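Local coordinates for protein colicin-D (PDB 5ZNM) that kills Escherichia coli and closely related bacteria by inhibiting protein synthesis, here as its central domain joined to the C-terminal tRNase domain, at residues L59-W67 and T232-V240. Sequence-based numbering, arbitrary orientation.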
ATOM      1  N   LEU A  59      -3.619 -10.848   0.747  1.00 18.19           N
ATOM      2  CA  LEU A  59      -4.698 -11.759   1.109  1.00 20.18           C
ATOM      3  C   LEU A  59      -5.278 -12.293  -0.183  1.00 17.55           C
ATOM      4  O   LEU A  59      -5.779 -11.519  -1.002  1.00 19.87           O
ATOM      5  CB  LEU A  59      -5.771 -11.053   1.940  1.00 14.87           C
ATOM      6  CG  LEU A  59      -7.018 -11.870   2.264  1.00 23.46           C
ATOM      7  CD1 LEU A  59      -6.662 -13.103   3.067  1.00 22.87           C
ATOM      8  CD2 LEU A  59      -8.031 -11.019   3.028  1.00 22.86           C
ATOM      9  N   ALA A  60      -5.176 -13.600  -0.387  1.00 19.84           N
ATOM     10  CA  ALA A  60      -5.699 -14.225  -1.589  1.00 21.21           C
ATOM     11  C   ALA A  60      -6.836 -15.153  -1.205  1.00 18.07           C
ATOM     12  O   ALA A  60      -6.788 -15.814  -0.162  1.00 18.67           O
ATOM     13  CB  ALA A  60      -4.603 -14.995  -2.348  1.00 19.90           C
ATOM     14  N   MET A  61      -7.865 -15.178  -2.039  1.00 23.37           N
ATOM     15  CA  MET A  61      -9.013 -16.052  -1.843  1.00 26.04           C
ATOM     16  C   MET A  61      -9.352 -16.689  -3.183  1.00 27.16           C
ATOM     17  O   MET A  61      -9.419 -15.989  -4.198  1.00 29.88           O
ATOM     18  CB  MET A  61     -10.201 -15.264  -1.286  1.00 30.58           C
ATOM     19  CG  MET A  61      -9.911 -14.546   0.037  1.00 39.85           C
ATOM     20  SD  MET A  61     -10.611 -12.867   0.158  1.00 54.71           S
ATOM     21  CE  MET A  61      -9.504 -11.955  -0.930  1.00 56.64           C
ATOM     22  N   THR A  62      -9.530 -18.013  -3.198  1.00 28.90           N
ATOM     23  CA  THR A  62      -9.900 -18.688  -4.440  1.00 27.37           C
ATOM     24  C   THR A  62     -11.135 -18.034  -5.050  1.00 28.99           C
ATOM     25  O   THR A  62     -12.093 -17.690  -4.348  1.00 32.93           O
ATOM     26  CB  THR A  62     -10.158 -20.177  -4.196  1.00 30.10           C
ATOM     27  OG1 THR A  62     -11.131 -20.327  -3.161  1.00 27.34           O
ATOM     28  CG2 THR A  62      -8.871 -20.891  -3.782  1.00 35.22           C
ATOM     29  N   GLY A  63     -11.082 -17.812  -6.362  1.00 35.84           N
ATOM     30  CA  GLY A  63     -12.195 -17.250  -7.095  1.00 40.92           C
ATOM     31  C   GLY A  63     -12.361 -15.744  -7.029  1.00 42.95           C
ATOM     32  O   GLY A  63     -13.225 -15.210  -7.736  1.00 44.33           O
ATOM     33  N   THR A  64     -11.591 -15.030  -6.191  1.00 37.28           N
ATOM     34  CA  THR A  64     -11.736 -13.578  -6.126  1.00 37.72           C
ATOM     35  C   THR A  64     -10.406 -12.827  -6.075  1.00 38.48           C
ATOM     36  O   THR A  64     -10.393 -11.662  -5.680  1.00 47.68           O
ATOM     37  CB  THR A  64     -12.567 -13.129  -4.913  1.00 45.95           C
ATOM     38  OG1 THR A  64     -11.853 -13.419  -3.707  1.00 48.15           O
ATOM     39  CG2 THR A  64     -13.925 -13.821  -4.880  1.00 45.92           C
ATOM     40  N   GLY A  65      -9.292 -13.450  -6.421  1.00 32.14           N
ATOM     41  CA  GLY A  65      -8.059 -12.695  -6.622  1.00 29.98           C
ATOM     42  C   GLY A  65      -7.263 -12.366  -5.366  1.00 26.93           C
ATOM     43  O   GLY A  65      -7.510 -12.857  -4.259  1.00 25.66           O
ATOM     44  N   VAL A  66      -6.281 -11.486  -5.566  1.00 19.08           N
ATOM     45  CA  VAL A  66      -5.303 -11.121  -4.547  1.00 14.40           C
ATOM     46  C   VAL A  66      -5.497  -9.660  -4.165  1.00 18.60           C
ATOM     47  O   VAL A  66      -5.569  -8.786  -5.037  1.00 22.04           O
ATOM     48  CB  VAL A  66      -3.867 -11.359  -5.046  1.00 19.63           C
ATOM     49  CG1 VAL A  66      -2.856 -10.872  -4.014  1.00 18.10           C
ATOM     50  CG2 VAL A  66      -3.674 -12.845  -5.352  1.00 21.92           C
ATOM     51  N   TRP A  67      -5.581  -9.406  -2.863  1.00 16.29           N
ATOM     52  CA  TRP A  67      -5.515  -8.066  -2.296  1.00 18.64           C
ATOM     53  C   TRP A  67      -4.092  -7.806  -1.810  1.00 14.54           C
ATOM     54  O   TRP A  67      -3.507  -8.656  -1.135  1.00 18.88           O
ATOM     55  CB  TRP A  67      -6.507  -7.954  -1.138  1.00 19.10           C
ATOM     56  CG  TRP A  67      -6.543  -6.625  -0.412  1.00 20.17           C
ATOM     57  CD1 TRP A  67      -7.333  -5.561  -0.701  1.00 24.70           C
ATOM     58  CD2 TRP A  67      -5.793  -6.270   0.753  1.00 20.53           C
ATOM     59  NE1 TRP A  67      -7.121  -4.553   0.211  1.00 21.79           N
ATOM     60  CE2 TRP A  67      -6.177  -4.965   1.114  1.00 24.97           C
ATOM     61  CE3 TRP A  67      -4.831  -6.930   1.526  1.00 22.92           C
ATOM     62  CZ2 TRP A  67      -5.623  -4.298   2.205  1.00 27.05           C
ATOM     63  CZ3 TRP A  67      -4.291  -6.277   2.615  1.00 26.89           C
ATOM     64  CH2 TRP A  67      -4.692  -4.967   2.947  1.00 26.58           C
ATOM     65  N   THR A 232      -1.728 -11.324 -12.150  1.00 20.93           N
ATOM     66  CA  THR A 232      -2.458 -12.006 -11.085  1.00 24.17           C
ATOM     67  C   THR A 232      -3.856 -11.409 -10.952  1.00 21.56           C
ATOM     68  O   THR A 232      -3.997 -10.175 -10.949  1.00 18.41           O
ATOM     69  CB  THR A 232      -1.698 -11.869  -9.769  1.00 21.06           C
ATOM     70  OG1 THR A 232      -0.367 -12.364  -9.939  1.00 23.33           O
ATOM     71  CG2 THR A 232      -2.397 -12.655  -8.656  1.00 26.06           C
ATOM     72  N   PRO A 233      -4.910 -12.228 -10.882  1.00 22.02           N
ATOM     73  CA  PRO A 233      -6.257 -11.669 -10.695  1.00 24.81           C
ATOM     74  C   PRO A 233      -6.315 -10.876  -9.402  1.00 21.15           C
ATOM     75  O   PRO A 233      -5.810 -11.312  -8.370  1.00 24.00           O
ATOM     76  CB  PRO A 233      -7.157 -12.910 -10.648  1.00 26.35           C
ATOM     77  CG  PRO A 233      -6.395 -13.926 -11.458  1.00 24.37           C
ATOM     78  CD  PRO A 233      -4.950 -13.678 -11.141  1.00 19.67           C
ATOM     79  N   VAL A 234      -6.913  -9.701  -9.469  1.00 20.22           N
ATOM     80  CA  VAL A 234      -6.917  -8.768  -8.356  1.00 27.13           C
ATOM     81  C   VAL A 234      -8.225  -8.918  -7.599  1.00 30.01           C
ATOM     82  O   VAL A 234      -9.276  -9.182  -8.195  1.00 28.90           O
ATOM     83  CB  VAL A 234      -6.700  -7.327  -8.853  1.00 33.68           C
ATOM     84  CG1 VAL A 234      -6.860  -6.323  -7.722  1.00 32.20           C
ATOM     85  CG2 VAL A 234      -5.309  -7.219  -9.458  1.00 32.75           C
ATOM     86  N   HIS A 235      -8.151  -8.796  -6.279  1.00 26.33           N
ATOM     87  CA  HIS A 235      -9.338  -8.931  -5.460  1.00 37.01           C
ATOM     88  C   HIS A 235     -10.369  -7.877  -5.825  1.00 43.20           C
ATOM     89  O   HIS A 235     -10.070  -6.680  -5.879  1.00 39.49           O
ATOM     90  CB  HIS A 235      -9.004  -8.833  -3.976  1.00 41.29           C
ATOM     91  CG  HIS A 235     -10.215  -8.902  -3.099  1.00 40.59           C
ATOM     92  ND1 HIS A 235     -11.029 -10.013  -3.046  1.00 42.82           N
ATOM     93  CD2 HIS A 235     -10.780  -7.983  -2.282  1.00 39.98           C
ATOM     94  CE1 HIS A 235     -12.031  -9.785  -2.216  1.00 44.48           C
ATOM     95  NE2 HIS A 235     -11.902  -8.561  -1.736  1.00 42.67           N
ATOM     96  N   THR A 236     -11.582  -8.343  -6.092  1.00 47.97           N
ATOM     97  CA  THR A 236     -12.757  -7.507  -6.237  1.00 59.03           C
ATOM     98  C   THR A 236     -13.810  -7.979  -5.244  1.00 61.37           C
ATOM     99  O   THR A 236     -13.723  -9.078  -4.692  1.00 55.92           O
ATOM    100  CB  THR A 236     -13.301  -7.555  -7.670  1.00 60.51           C
ATOM    101  OG1 THR A 236     -13.250  -8.905  -8.154  1.00 59.49           O
ATOM    102  CG2 THR A 236     -12.480  -6.640  -8.589  1.00 55.81           C
ATOM    103  N   GLY A 237     -14.798  -7.132  -5.008  1.00 75.51           N
ATOM    104  CA  GLY A 237     -15.881  -7.458  -4.097  1.00 82.79           C
ATOM    105  C   GLY A 237     -15.704  -6.781  -2.745  1.00 85.72           C
ATOM    106  O   GLY A 237     -15.466  -5.576  -2.673  1.00 90.83           O
ATOM    107  N   THR A 238     -15.798  -7.568  -1.677  1.00 73.41           N
ATOM    108  CA  THR A 238     -15.914  -7.015  -0.335  1.00 64.25           C
ATOM    109  C   THR A 238     -14.599  -6.405   0.142  1.00 54.87           C
ATOM    110  O   THR A 238     -13.511  -6.940  -0.097  1.00 46.16           O
ATOM    111  CB  THR A 238     -16.382  -8.099   0.637  1.00 64.72           C
ATOM    112  OG1 THR A 238     -17.749  -8.415   0.354  1.00 63.40           O
ATOM    113  CG2 THR A 238     -16.268  -7.640   2.091  1.00 66.12           C
ATOM    114  N   GLU A 239     -14.720  -5.281   0.841  1.00 47.67           N
ATOM    115  CA  GLU A 239     -13.566  -4.540   1.320  1.00 50.90           C
ATOM    116  C   GLU A 239     -12.806  -5.346   2.369  1.00 44.38           C
ATOM    117  O   GLU A 239     -13.400  -6.039   3.203  1.00 41.37           O
ATOM    118  CB  GLU A 239     -14.015  -3.194   1.901  1.00 61.62           C
ATOM    119  CG  GLU A 239     -14.913  -2.329   1.001  1.00 73.35           C
ATOM    120  CD  GLU A 239     -16.252  -2.991   0.646  1.00 80.24           C
ATOM    121  OE1 GLU A 239     -16.678  -2.891  -0.505  1.00 81.13           O
ATOM    122  OE2 GLU A 239     -16.850  -3.630   1.517  1.00 84.24           O
ATOM    123  N   VAL A 240     -11.483  -5.272   2.303  1.00 33.32           N
ATOM    124  CA  VAL A 240     -10.609  -5.920   3.271  1.00 34.72           C
ATOM    125  C   VAL A 240     -10.298  -4.898   4.360  1.00 41.17           C
ATOM    126  O   VAL A 240      -9.715  -3.845   4.083  1.00 44.62           O
ATOM    127  CB  VAL A 240      -9.333  -6.444   2.591  1.00 32.49           C
ATOM    128  CG1 VAL A 240      -8.340  -7.026   3.604  1.00 27.93           C
ATOM    129  CG2 VAL A 240      -9.695  -7.478   1.513  1.00 24.46           C
TER
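H235 meets T64 and is bonded at both ring nitrogens. H235 ND1 donates to T64 O at 3.2 Å, the looser bond, bent (142° at the hydrogen) and from above the carbonyl plane. H235 NE2 donates almost straight to T238 O at 2.8 Å, in the ring plane, closing the loop from H235 to T238. The pair probably restricts ring rotation and would be consistent with a protonated imidazole. With CG anti to the backbone N (chi1 177°), the ring runs alongside T64, whose OG1 lies at its edge. M61, bent at chi2 and chi3, lays its methyl over one ring face, CE standing 3.3 Å from H235 ND1. Within the 59-67 hairpin, T64 and G65 both face M61, a classic beta bulge that brings T64 O near H235 CA too (2.9 Å, a CA-H...O contact). V240 sits over one W67 indole face, V240 CB 3.7 Å from the five-membered ring's centroid and 9° off its normal (CH-pi), with CG1 above CD2 and CE2, CG2 above CG and CD1; I73 of the second subunit also packs on W67. Backbone bonds V66 N to P233 O (2.8 Å) and H235 N to V66 O (2.9 Å) make a single V66-V234 bridge. V66 CG2 meets T232 CG2 at 3.5 Å; N51 and N212 hold T232 OG1. Segment 232-240, probably central-domain, thus borders sheet-edge strand 65-71, next to 56-61, itself beside 126-131.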